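Local coordinates for formate oxidase (Aspergillus oryzae, PDB 5ZU2), which binds FAD and, as a member of the GMC oxidoreductase family, probably uses it to oxidise formate, at residues G92-N97 / S209-F214; V227-L232 / P272-L277; F404-P409 / C505-H510. The protein carries 1 engineered substitution. One frame throughout, in Å; residues are numbered along the deposited sequence.

Overall arrangement
The three contacts illustrate how a long cofactor can be held at separate points along its length. Contact 2 lies at the adenine end of FAD, contact 1 spans the pyrophosphate, the ribityl chain and the flavin, and contact 3 reaches the dimethylbenzene ring. The centres of contacts 1 and 2 are about 22 Å apart, those of contacts 1 and 3 about 21 Å, and those of contacts 2 and 3 about 29 Å. None touches another; contacts 1 and 3 come nearest, about 7 Å between closest atoms. From these two, L96 and F509 both approach C8M, the methyl carbon that becomes the formyl carbon in 8-formyl-FAD. All three follow one another in series along the chain.

Contact 1. Residues G92-N97 / S209-F214. With FAD (flavin-adenine dinucleotide), chain D.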
# COMPACT_ATOMS: atom_id res chain seq x y z
N GLY A 92 9.37 -5.94 -4.18
CA GLY A 92 8.42 -4.97 -4.71
C GLY A 92 8.24 -3.75 -3.83
O GLY A 92 9.21 -3.16 -3.32
N SER A 93 6.99 -3.36 -3.64
CA SER A 93 6.75 -2.16 -2.85
C SER A 93 6.93 -2.40 -1.34
O SER A 93 7.13 -1.43 -0.61
CB SER A 93 5.36 -1.62 -3.17
OG SER A 93 5.31 -1.16 -4.52
N SER A 94 6.91 -3.66 -0.86
CA SER A 94 7.27 -3.92 0.54
C SER A 94 8.74 -3.62 0.83
O SER A 94 9.12 -3.50 2.00
CB SER A 94 6.91 -5.37 0.93
OG SER A 94 7.83 -6.35 0.48
N SER A 95 9.57 -3.45 -0.21
CA SER A 95 10.94 -3.00 -0.04
C SER A 95 11.10 -1.48 0.05
O SER A 95 12.22 -1.02 0.30
CB SER A 95 11.79 -3.53 -1.17
OG SER A 95 11.91 -4.94 -1.08
N LEU A 96 10.05 -0.68 -0.17
CA LEU A 96 10.19 0.76 -0.04
C LEU A 96 9.01 1.45 0.63
O LEU A 96 8.92 2.68 0.53
CB LEU A 96 10.43 1.47 -1.40
CG LEU A 96 9.61 1.24 -2.67
CD1 LEU A 96 8.15 1.68 -2.57
CD2 LEU A 96 10.30 2.02 -3.77
N ASN A 97 8.10 0.73 1.28
CA ASN A 97 6.93 1.33 1.89
C ASN A 97 7.25 1.87 3.28
O ASN A 97 8.38 1.74 3.78
CB ASN A 97 5.76 0.34 1.88
CG ASN A 97 5.96 -0.87 2.78
OD1 ASN A 97 6.87 -0.92 3.62
ND2 ASN A 97 5.06 -1.86 2.64
N SER A 209 11.20 -5.40 7.36
CA SER A 209 10.68 -6.72 7.01
C SER A 209 10.03 -6.67 5.63
O SER A 209 8.88 -6.25 5.48
CB SER A 209 9.68 -7.20 8.05
OG SER A 209 10.22 -7.15 9.35
N GLY A 210 10.77 -7.11 4.61
CA GLY A 210 10.26 -7.17 3.25
C GLY A 210 9.89 -8.59 2.81
O GLY A 210 10.34 -9.59 3.37
N SER A 211 9.01 -8.66 1.79
CA SER A 211 8.52 -9.95 1.33
C SER A 211 9.64 -10.84 0.82
O SER A 211 9.45 -12.06 0.70
CB SER A 211 7.45 -9.76 0.26
OG SER A 211 8.00 -9.58 -1.03
N PHE A 212 10.81 -10.27 0.56
CA PHE A 212 11.97 -11.07 0.19
C PHE A 212 12.33 -12.10 1.26
O PHE A 212 13.01 -13.09 0.97
CB PHE A 212 13.17 -10.17 -0.09
CG PHE A 212 13.39 -9.08 0.93
CD1 PHE A 212 13.89 -9.38 2.18
CD2 PHE A 212 13.10 -7.76 0.63
CE1 PHE A 212 14.09 -8.39 3.13
CE2 PHE A 212 13.30 -6.76 1.57
CZ PHE A 212 13.81 -7.09 2.84
N LEU A 213 11.87 -11.89 2.50
CA LEU A 213 12.09 -12.85 3.56
C LEU A 213 11.34 -14.16 3.34
O LEU A 213 11.55 -15.11 4.10
CB LEU A 213 11.66 -12.24 4.90
CG LEU A 213 12.50 -11.03 5.34
CD1 LEU A 213 11.91 -10.39 6.61
CD2 LEU A 213 13.97 -11.43 5.52
N PHE A 214 10.43 -14.20 2.36
CA PHE A 214 9.69 -15.41 2.03
C PHE A 214 10.48 -16.38 1.16
O PHE A 214 10.18 -17.58 1.18
CB PHE A 214 8.40 -15.07 1.28
CG PHE A 214 7.19 -15.02 2.14
CD1 PHE A 214 6.52 -16.18 2.49
CD2 PHE A 214 6.69 -13.80 2.58
CE1 PHE A 214 5.37 -16.13 3.29
CE2 PHE A 214 5.55 -13.77 3.37
CZ PHE A 214 4.90 -14.93 3.73
PA FAD D . 4.34 -4.83 -5.48
O1A FAD D . 4.62 -3.49 -6.00
O2A FAD D . 4.79 -5.06 -4.05
O5B FAD D . 5.02 -5.99 -6.41
C5B FAD D . 5.05 -5.90 -7.85
C4B FAD D . 6.35 -6.51 -8.31
O4B FAD D . 6.30 -6.79 -9.73
C3B FAD D . 7.59 -5.64 -8.09
O3B FAD D . 8.69 -6.39 -7.58
C2B FAD D . 7.91 -5.13 -9.49
O2B FAD D . 9.29 -4.80 -9.69
C1B FAD D . 7.48 -6.33 -10.33
N9A FAD D . 7.20 -6.00 -11.72
C8A FAD D . 6.29 -5.06 -12.14
N7A FAD D . 6.22 -4.94 -13.44
C5A FAD D . 7.16 -5.83 -13.92
C6A FAD D . 7.56 -6.18 -15.22
N6A FAD D . 7.06 -5.61 -16.32
N1A FAD D . 8.52 -7.13 -15.35
C2A FAD D . 9.02 -7.68 -14.25
N3A FAD D . 8.72 -7.44 -12.97
C4A FAD D . 7.78 -6.49 -12.87
N1 FAD D . 1.19 -0.19 2.75
C2 FAD D . 0.95 -0.29 4.09
O2 FAD D . 0.17 -1.13 4.55
N3 FAD D . 1.61 0.58 4.97
C4 FAD D . 2.51 1.59 4.62
O4 FAD D . 3.01 2.31 5.49
C4X FAD D . 2.75 1.67 3.19
N5 FAD D . 3.58 2.59 2.75
C5X FAD D . 3.81 2.67 1.39
C6 FAD D . 4.72 3.62 0.92
C7 FAD D . 5.01 3.74 -0.43
C7M FAD D . 5.98 4.79 -0.90
C8 FAD D . 4.38 2.87 -1.34
C8M FAD D . 4.67 2.96 -2.82
C9 FAD D . 3.48 1.90 -0.88
C9A FAD D . 3.20 1.79 0.48
N10 FAD D . 2.31 0.81 0.99
C10 FAD D . 2.06 0.73 2.33
C1' FAD D . 1.57 -0.08 0.10
C2' FAD D . 2.14 -1.48 -0.01
O2' FAD D . 3.56 -1.44 0.06
C3' FAD D . 1.71 -2.06 -1.36
O3' FAD D . 0.31 -1.86 -1.56
C4' FAD D . 2.03 -3.53 -1.59
O4' FAD D . 3.42 -3.74 -1.33
C5' FAD D . 1.61 -3.93 -2.99
O5' FAD D . 2.00 -5.30 -3.22
P FAD D . 1.84 -5.97 -4.63
O1P FAD D . 2.46 -7.36 -4.45
O2P FAD D . 0.41 -5.80 -5.05
O3P FAD D . 2.78 -5.11 -5.57
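S94 and S211 meet through a nearly straight hydrogen bond: the backbone N of S211 donates to S94 OG over 2.9 Å, with an N-H...O angle of 171°. The S94 hydroxyl is set between the backbone N and the carbonyl carbon (chi1 79°), and from there it also bonds to G91 O, so one oxygen links its own loop to the backbone of S211. S211 OG turns away to G15 O, in the glycine-rich turn that fits a Rossmann-type motif. S95 OG sits in the plane of the F212 ring at its edge, 3.5 Å from CD2, while its hydrogen bond goes to L90 O. F212 takes a similarly tucked rotamer (chi1 45°), folding its ring back until the CA of G210 lies 3.5 Å above one face, toward the rim, where a glycine has no side chain to intrude.

The other side of residues 92-97 serves FAD. S93 bonds to one phosphate twice, its N reaching O2A and its OG reaching O1A, each at 2.8 Å. N97 ND2 donates to the ribityl O2' at 3.0 Å and also bonds to Q555 OE1, while N97 CB presses on the flavin, 3.1 Å from C5X. The chemistry implies a division of labour: the S94 and S95 hydroxyls hold backbone carbonyls and S93 OG divides between G87 N and O1A, which probably keeps the loop set for FAD.

Contact 2. Residues V227-L232 / P272-L277; sequences VHSKRL and PKLLML. With FAD (flavin-adenine dinucleotide), chain D; ACT (acetate ion), chain H.
L274 of the helix points its CD1 methyl at the strand, 3.5 Å from S229 OG and within van der Waals range of K230 O and R231 N. Its CG stands opposite the backbone N (chi1 -163°), which carries both methyls to the strand, and CD2 meets L232 CG at 4.0 Å, the side chains crossing at about a right angle. L232 CD1 touches L275 CD2, and L277 CD1 rests near K230 O, so leucines supply nearly all of the helix surface here.

The same strand reads the adenine. S229 N donates to FAD N1A over 3.1 Å at an angle of 166°, and S229 OG lies 2.9 Å from N6A while bonding to Q266 OE1. The H228 ring turns one face to N6A; its NE2 bonds to P440 O and, weakly, to an acetate probably from the crystallisation liquor. K273 NZ lies close to that acetate too, its main partner being E270 in a salt bridge.

In the second shell, Q266 and E270 position S229 and K273, F441 stacks on the H228 ring, and S278 OG joins L232 N to L274 O. K230 and R231 both face T245 in a classic beta bulge. The axes of residues 227-232, on the outer strand of a four-stranded mixed sheet, and 272-277, on helix 267-277, pass 7.0 Å apart at 58°. Together they form part of the Rossmann-like FAD-binding domain of GMC oxidoreductases.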
# COMPACT_ATOMS: atom_id res chain seq x y z
N VAL A 227 15.01 -8.98 -15.19
CA VAL A 227 14.34 -9.32 -16.43
C VAL A 227 13.00 -8.60 -16.46
O VAL A 227 12.32 -8.50 -15.44
CB VAL A 227 14.14 -10.85 -16.63
CG1 VAL A 227 15.47 -11.56 -16.59
CG2 VAL A 227 13.17 -11.44 -15.62
N HIS A 228 12.65 -8.10 -17.64
CA HIS A 228 11.44 -7.33 -17.85
C HIS A 228 10.42 -8.18 -18.61
O HIS A 228 10.73 -8.74 -19.67
CB HIS A 228 11.79 -6.04 -18.59
CG HIS A 228 10.77 -4.97 -18.44
ND1 HIS A 228 10.87 -3.98 -17.49
CD2 HIS A 228 9.63 -4.72 -19.13
CE1 HIS A 228 9.83 -3.17 -17.59
NE2 HIS A 228 9.07 -3.59 -18.59
N SER A 229 9.21 -8.28 -18.09
CA SER A 229 8.22 -9.15 -18.71
C SER A 229 7.75 -8.56 -20.03
O SER A 229 7.55 -7.35 -20.15
CB SER A 229 7.02 -9.38 -17.80
OG SER A 229 6.34 -8.16 -17.54
N LYS A 230 7.61 -9.42 -21.02
CA LYS A 230 7.10 -8.96 -22.29
C LYS A 230 5.63 -9.30 -22.47
O LYS A 230 4.85 -8.45 -22.90
CB LYS A 230 7.91 -9.54 -23.45
CG LYS A 230 7.24 -9.30 -24.78
CD LYS A 230 7.81 -10.16 -25.88
CE LYS A 230 7.28 -9.74 -27.23
NZ LYS A 230 7.68 -10.71 -28.29
N ARG A 231 5.23 -10.50 -22.05
CA ARG A 231 3.92 -11.03 -22.41
C ARG A 231 3.70 -12.34 -21.66
O ARG A 231 4.67 -13.05 -21.35
CB ARG A 231 3.86 -11.26 -23.93
CG ARG A 231 2.54 -11.72 -24.47
CD ARG A 231 2.67 -12.13 -25.94
NE ARG A 231 3.11 -11.03 -26.78
CZ ARG A 231 3.67 -11.19 -27.97
NH1 ARG A 231 3.87 -12.42 -28.45
NH2 ARG A 231 4.05 -10.12 -28.68
N LEU A 232 2.44 -12.64 -21.34
CA LEU A 232 2.09 -13.98 -20.93
C LEU A 232 1.92 -14.86 -22.16
O LEU A 232 1.34 -14.44 -23.16
CB LEU A 232 0.81 -13.99 -20.10
CG LEU A 232 0.90 -13.32 -18.74
CD1 LEU A 232 -0.48 -13.14 -18.11
CD2 LEU A 232 1.86 -14.12 -17.83
N PRO A 272 -2.46 -5.29 -14.74
CA PRO A 272 -3.41 -5.06 -15.85
C PRO A 272 -2.72 -4.80 -17.18
O PRO A 272 -3.22 -5.22 -18.24
CB PRO A 272 -4.21 -3.83 -15.39
CG PRO A 272 -3.30 -3.14 -14.43
CD PRO A 272 -2.58 -4.25 -13.71
N LYS A 273 -1.58 -4.09 -17.17
CA LYS A 273 -0.83 -3.87 -18.40
C LYS A 273 -0.36 -5.18 -19.01
O LYS A 273 -0.64 -5.46 -20.19
CB LYS A 273 0.36 -2.94 -18.13
CG LYS A 273 1.28 -2.76 -19.32
CD LYS A 273 2.49 -1.94 -18.92
CE LYS A 273 3.75 -2.38 -19.61
NZ LYS A 273 4.95 -1.86 -18.87
N LEU A 274 0.31 -6.03 -18.23
CA LEU A 274 0.76 -7.30 -18.79
C LEU A 274 -0.42 -8.13 -19.28
O LEU A 274 -0.34 -8.75 -20.35
CB LEU A 274 1.59 -8.09 -17.78
CG LEU A 274 2.43 -9.21 -18.45
CD1 LEU A 274 3.47 -8.61 -19.41
CD2 LEU A 274 3.09 -10.17 -17.45
N LEU A 275 -1.53 -8.15 -18.53
CA LEU A 275 -2.71 -8.87 -19.02
C LEU A 275 -3.13 -8.38 -20.39
O LEU A 275 -3.42 -9.19 -21.29
CB LEU A 275 -3.90 -8.74 -18.06
CG LEU A 275 -3.87 -9.66 -16.84
CD1 LEU A 275 -4.98 -9.30 -15.88
CD2 LEU A 275 -3.96 -11.10 -17.24
N MET A 276 -3.18 -7.05 -20.57
CA MET A 276 -3.64 -6.48 -21.83
C MET A 276 -2.67 -6.74 -22.97
O MET A 276 -3.09 -7.03 -24.09
CB MET A 276 -3.89 -4.99 -21.67
CG MET A 276 -5.13 -4.70 -20.85
SD MET A 276 -5.59 -2.97 -20.81
CE MET A 276 -4.43 -2.25 -19.64
N LEU A 277 -1.36 -6.65 -22.71
CA LEU A 277 -0.40 -6.97 -23.76
C LEU A 277 -0.52 -8.42 -24.21
O LEU A 277 -0.11 -8.74 -25.32
CB LEU A 277 1.03 -6.71 -23.27
CG LEU A 277 1.40 -5.24 -22.99
CD1 LEU A 277 2.78 -5.13 -22.38
CD2 LEU A 277 1.31 -4.41 -24.24
PA FAD D . 4.34 -4.83 -5.48
O1A FAD D . 4.62 -3.49 -6.00
O2A FAD D . 4.79 -5.06 -4.05
O5B FAD D . 5.02 -5.99 -6.41
C5B FAD D . 5.05 -5.90 -7.85
C4B FAD D . 6.35 -6.51 -8.31
O4B FAD D . 6.30 -6.79 -9.73
C3B FAD D . 7.59 -5.64 -8.09
O3B FAD D . 8.69 -6.39 -7.58
C2B FAD D . 7.91 -5.13 -9.49
O2B FAD D . 9.29 -4.80 -9.69
C1B FAD D . 7.48 -6.33 -10.33
N9A FAD D . 7.20 -6.00 -11.72
C8A FAD D . 6.29 -5.06 -12.14
N7A FAD D . 6.22 -4.94 -13.44
C5A FAD D . 7.16 -5.83 -13.92
C6A FAD D . 7.56 -6.18 -15.22
N6A FAD D . 7.06 -5.61 -16.32
N1A FAD D . 8.52 -7.13 -15.35
C2A FAD D . 9.02 -7.68 -14.25
N3A FAD D . 8.72 -7.44 -12.97
C4A FAD D . 7.78 -6.49 -12.87
N1 FAD D . 1.19 -0.19 2.75
C2 FAD D . 0.95 -0.29 4.09
O2 FAD D . 0.17 -1.13 4.55
N3 FAD D . 1.61 0.58 4.97
C4 FAD D . 2.51 1.59 4.62
O4 FAD D . 3.01 2.31 5.49
C4X FAD D . 2.75 1.67 3.19
N5 FAD D . 3.58 2.59 2.75
C5X FAD D . 3.81 2.67 1.39
C6 FAD D . 4.72 3.62 0.92
C7 FAD D . 5.01 3.74 -0.43
C7M FAD D . 5.98 4.79 -0.90
C8 FAD D . 4.38 2.87 -1.34
C8M FAD D . 4.67 2.96 -2.82
C9 FAD D . 3.48 1.90 -0.88
C9A FAD D . 3.20 1.79 0.48
N10 FAD D . 2.31 0.81 0.99
C10 FAD D . 2.06 0.73 2.33
C1' FAD D . 1.57 -0.08 0.10
C2' FAD D . 2.14 -1.48 -0.01
O2' FAD D . 3.56 -1.44 0.06
C3' FAD D . 1.71 -2.06 -1.36
O3' FAD D . 0.31 -1.86 -1.56
C4' FAD D . 2.03 -3.53 -1.59
O4' FAD D . 3.42 -3.74 -1.33
C5' FAD D . 1.61 -3.93 -2.99
O5' FAD D . 2.00 -5.30 -3.22
P FAD D . 1.84 -5.97 -4.63
O1P FAD D . 2.46 -7.36 -4.45
O2P FAD D . 0.41 -5.80 -5.05
O3P FAD D . 2.78 -5.11 -5.57
C ACT H . 7.53 -0.11 -17.60
O ACT H . 7.34 -1.22 -18.16
OXT ACT H . 6.69 0.60 -16.95
CH3 ACT H . 9.03 0.45 -17.72

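Contact 3. Residues F404-P409 / C505-H510. With FAD (flavin-adenine dinucleotide), chain D.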
# COMPACT_ATOMS: atom_id res chain seq x y z
N PHE A 404 6.11 13.37 1.54
CA PHE A 404 4.77 13.90 1.68
C PHE A 404 4.69 15.39 1.40
O PHE A 404 3.67 16.01 1.70
CB PHE A 404 4.22 13.60 3.08
CG PHE A 404 4.10 12.12 3.37
CD1 PHE A 404 2.96 11.40 2.97
CD2 PHE A 404 5.12 11.44 4.02
CE1 PHE A 404 2.85 10.05 3.24
CE2 PHE A 404 5.01 10.07 4.29
CZ PHE A 404 3.87 9.38 3.89
N GLN A 405 5.78 16.01 0.87
CA GLN A 405 5.78 17.41 0.46
C GLN A 405 6.41 17.49 -0.92
O GLN A 405 7.58 17.87 -1.07
CB GLN A 405 6.55 18.28 1.47
CG GLN A 405 5.97 18.22 2.84
CD GLN A 405 4.78 19.14 2.96
OE1 GLN A 405 4.91 20.29 3.38
NE2 GLN A 405 3.61 18.65 2.58
N TRP A 406 5.59 17.24 -1.94
CA TRP A 406 6.11 17.02 -3.29
C TRP A 406 6.51 18.31 -3.99
O TRP A 406 7.33 18.25 -4.91
CB TRP A 406 5.07 16.28 -4.15
CG TRP A 406 4.91 14.83 -3.79
CD1 TRP A 406 5.55 14.15 -2.78
CD2 TRP A 406 4.04 13.89 -4.42
NE1 TRP A 406 5.13 12.85 -2.75
CE2 TRP A 406 4.21 12.65 -3.74
CE3 TRP A 406 3.14 13.96 -5.49
CZ2 TRP A 406 3.51 11.50 -4.11
CZ3 TRP A 406 2.45 12.82 -5.85
CH2 TRP A 406 2.64 11.60 -5.17
N HIS A 407 6.00 19.47 -3.56
CA HIS A 407 6.31 20.73 -4.23
C HIS A 407 6.93 21.76 -3.29
O HIS A 407 7.07 22.92 -3.68
CB HIS A 407 5.06 21.32 -4.89
CG HIS A 407 4.54 20.50 -6.04
ND1 HIS A 407 5.06 20.60 -7.31
CD2 HIS A 407 3.58 19.55 -6.09
CE1 HIS A 407 4.43 19.75 -8.11
NE2 HIS A 407 3.52 19.10 -7.39
N PHE A 408 7.29 21.36 -2.05
CA PHE A 408 7.89 22.31 -1.13
C PHE A 408 9.32 21.92 -0.82
O PHE A 408 9.63 20.73 -0.75
CB PHE A 408 7.08 22.42 0.17
CG PHE A 408 5.60 22.67 -0.05
CD1 PHE A 408 5.15 23.40 -1.14
CD2 PHE A 408 4.65 22.17 0.85
CE1 PHE A 408 3.78 23.62 -1.35
CE2 PHE A 408 3.29 22.38 0.66
CZ PHE A 408 2.85 23.11 -0.44
N PRO A 409 10.22 22.88 -0.64
CA PRO A 409 11.60 22.52 -0.26
C PRO A 409 11.64 22.07 1.19
O PRO A 409 10.75 22.36 1.98
CB PRO A 409 12.38 23.83 -0.42
CG PRO A 409 11.40 24.86 -0.87
CD PRO A 409 10.01 24.33 -0.66
N CYS A 505 -3.01 17.64 -2.56
CA CYS A 505 -3.17 16.23 -2.27
C CYS A 505 -2.13 15.39 -3.00
O CYS A 505 -1.45 15.84 -3.92
CB CYS A 505 -4.57 15.75 -2.64
SG CYS A 505 -4.89 15.69 -4.43
N GLN A 506 -2.02 14.14 -2.58
CA GLN A 506 -1.15 13.16 -3.22
C GLN A 506 -1.73 11.79 -2.97
O GLN A 506 -2.75 11.64 -2.28
CB GLN A 506 0.29 13.25 -2.69
CG GLN A 506 0.46 12.75 -1.28
CD GLN A 506 1.92 12.69 -0.87
OE1 GLN A 506 2.57 13.73 -0.70
NE2 GLN A 506 2.47 11.47 -0.74
N THR A 507 -1.09 10.77 -3.55
CA THR A 507 -1.43 9.41 -3.19
C THR A 507 -0.94 9.10 -1.79
O THR A 507 0.17 9.49 -1.41
CB THR A 507 -0.83 8.41 -4.19
OG1 THR A 507 -1.08 7.06 -3.76
CG2 THR A 507 0.70 8.65 -4.40
N ALA A 508 -1.76 8.41 -1.01
CA ALA A 508 -1.28 7.82 0.24
C ALA A 508 -0.58 6.50 0.01
O ALA A 508 -0.23 5.83 0.99
CB ALA A 508 -2.43 7.63 1.24
N PHE A 509 -0.39 6.13 -1.27
CA PHE A 509 0.38 4.96 -1.70
C PHE A 509 -0.38 3.65 -1.54
O PHE A 509 0.24 2.60 -1.32
CB PHE A 509 1.72 4.89 -0.96
CG PHE A 509 2.59 6.13 -1.15
CD1 PHE A 509 3.15 6.42 -2.39
CD2 PHE A 509 2.83 6.99 -0.09
CE1 PHE A 509 3.95 7.55 -2.58
CE2 PHE A 509 3.64 8.11 -0.28
CZ PHE A 509 4.19 8.39 -1.53
N HIS A 510 -1.71 3.68 -1.69
CA HIS A 510 -2.49 2.45 -1.53
C HIS A 510 -3.29 2.03 -2.76
O HIS A 510 -4.45 1.63 -2.62
CB HIS A 510 -3.44 2.60 -0.34
CG HIS A 510 -2.78 3.09 0.91
ND1 HIS A 510 -1.48 2.79 1.22
CD2 HIS A 510 -3.24 3.84 1.93
CE1 HIS A 510 -1.16 3.34 2.38
NE2 HIS A 510 -2.22 3.99 2.82
PA FAD D . 4.34 -4.83 -5.48
O1A FAD D . 4.62 -3.49 -6.00
O2A FAD D . 4.79 -5.06 -4.05
O5B FAD D . 5.02 -5.99 -6.41
C5B FAD D . 5.05 -5.90 -7.85
C4B FAD D . 6.35 -6.51 -8.31
O4B FAD D . 6.30 -6.79 -9.73
C3B FAD D . 7.59 -5.64 -8.09
O3B FAD D . 8.69 -6.39 -7.58
C2B FAD D . 7.91 -5.13 -9.49
O2B FAD D . 9.29 -4.80 -9.69
C1B FAD D . 7.48 -6.33 -10.33
N9A FAD D . 7.20 -6.00 -11.72
C8A FAD D . 6.29 -5.06 -12.14
N7A FAD D . 6.22 -4.94 -13.44
C5A FAD D . 7.16 -5.83 -13.92
C6A FAD D . 7.56 -6.18 -15.22
N6A FAD D . 7.06 -5.61 -16.32
N1A FAD D . 8.52 -7.13 -15.35
C2A FAD D . 9.02 -7.68 -14.25
N3A FAD D . 8.72 -7.44 -12.97
C4A FAD D . 7.78 -6.49 -12.87
N1 FAD D . 1.19 -0.19 2.75
C2 FAD D . 0.95 -0.29 4.09
O2 FAD D . 0.17 -1.13 4.55
N3 FAD D . 1.61 0.58 4.97
C4 FAD D . 2.51 1.59 4.62
O4 FAD D . 3.01 2.31 5.49
C4X FAD D . 2.75 1.67 3.19
N5 FAD D . 3.58 2.59 2.75
C5X FAD D . 3.81 2.67 1.39
C6 FAD D . 4.72 3.62 0.92
C7 FAD D . 5.01 3.74 -0.43
C7M FAD D . 5.98 4.79 -0.90
C8 FAD D . 4.38 2.87 -1.34
C8M FAD D . 4.67 2.96 -2.82
C9 FAD D . 3.48 1.90 -0.88
C9A FAD D . 3.20 1.79 0.48
N10 FAD D . 2.31 0.81 0.99
C10 FAD D . 2.06 0.73 2.33
C1' FAD D . 1.57 -0.08 0.10
C2' FAD D . 2.14 -1.48 -0.01
O2' FAD D . 3.56 -1.44 0.06
C3' FAD D . 1.71 -2.06 -1.36
O3' FAD D . 0.31 -1.86 -1.56
C4' FAD D . 2.03 -3.53 -1.59
O4' FAD D . 3.42 -3.74 -1.33
C5' FAD D . 1.61 -3.93 -2.99
O5' FAD D . 2.00 -5.30 -3.22
P FAD D . 1.84 -5.97 -4.63
O1P FAD D . 2.46 -7.36 -4.45
O2P FAD D . 0.41 -5.80 -5.05
O3P FAD D . 2.78 -5.11 -5.57
O HOH W 1 2.66 16.40 -1.87
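Q506 lies across the indole of W406, where the loop of residues 404-409 meets short strand 506-507 of a large mixed sheet, after which the chain makes an ST turn beside the flavin. The tight part begins with a CH-pi contact: Q506 CB stands 3.7 Å from the centroid of the W406 six-membered ring, only 9° off its normal. With CG between the backbone N and the carbonyl carbon (chi1 71°) and the chain extended beyond it, the amide then runs over the same indole, its plane tilted against that of the ring. Q506 OE1 sits above the face near NE1, but the angle is too poor for a hydrogen bond, and W406 NE1 instead bonds to A403 O. Q506 NE2 donates to T507 O over 3.1 Å and bonds to A403 O as well, which fixes which way round the amide lies. F404 adds to this: its CA lies 3.2 Å from Q506 OE1, and its ring plane is 16° from that of the amide. A water bridges W406 N and Q506 OE1, accepting from the first and donating to the second at 2.9 Å. At the indole edge, T507 CG2 packs 3.6 Å from W406 CH2. F509 completes the core, touching F404 CE1 with CE2 and W406 CZ2 with CZ, both at 4.1 Å.

Towards solvent the contact loosens: H407 and P409 are exposed and lie apart from residues 505-510, and H407 NE2 bonds to E81 instead.

The inner end is again close. T507 OG1, bonded to D306, accepts from F509 N in the ST turn. T507 O lies over the centre of one face of the F509 ring, and over the centre of the opposite face FAD C7M stands 3.5 Å above the plane.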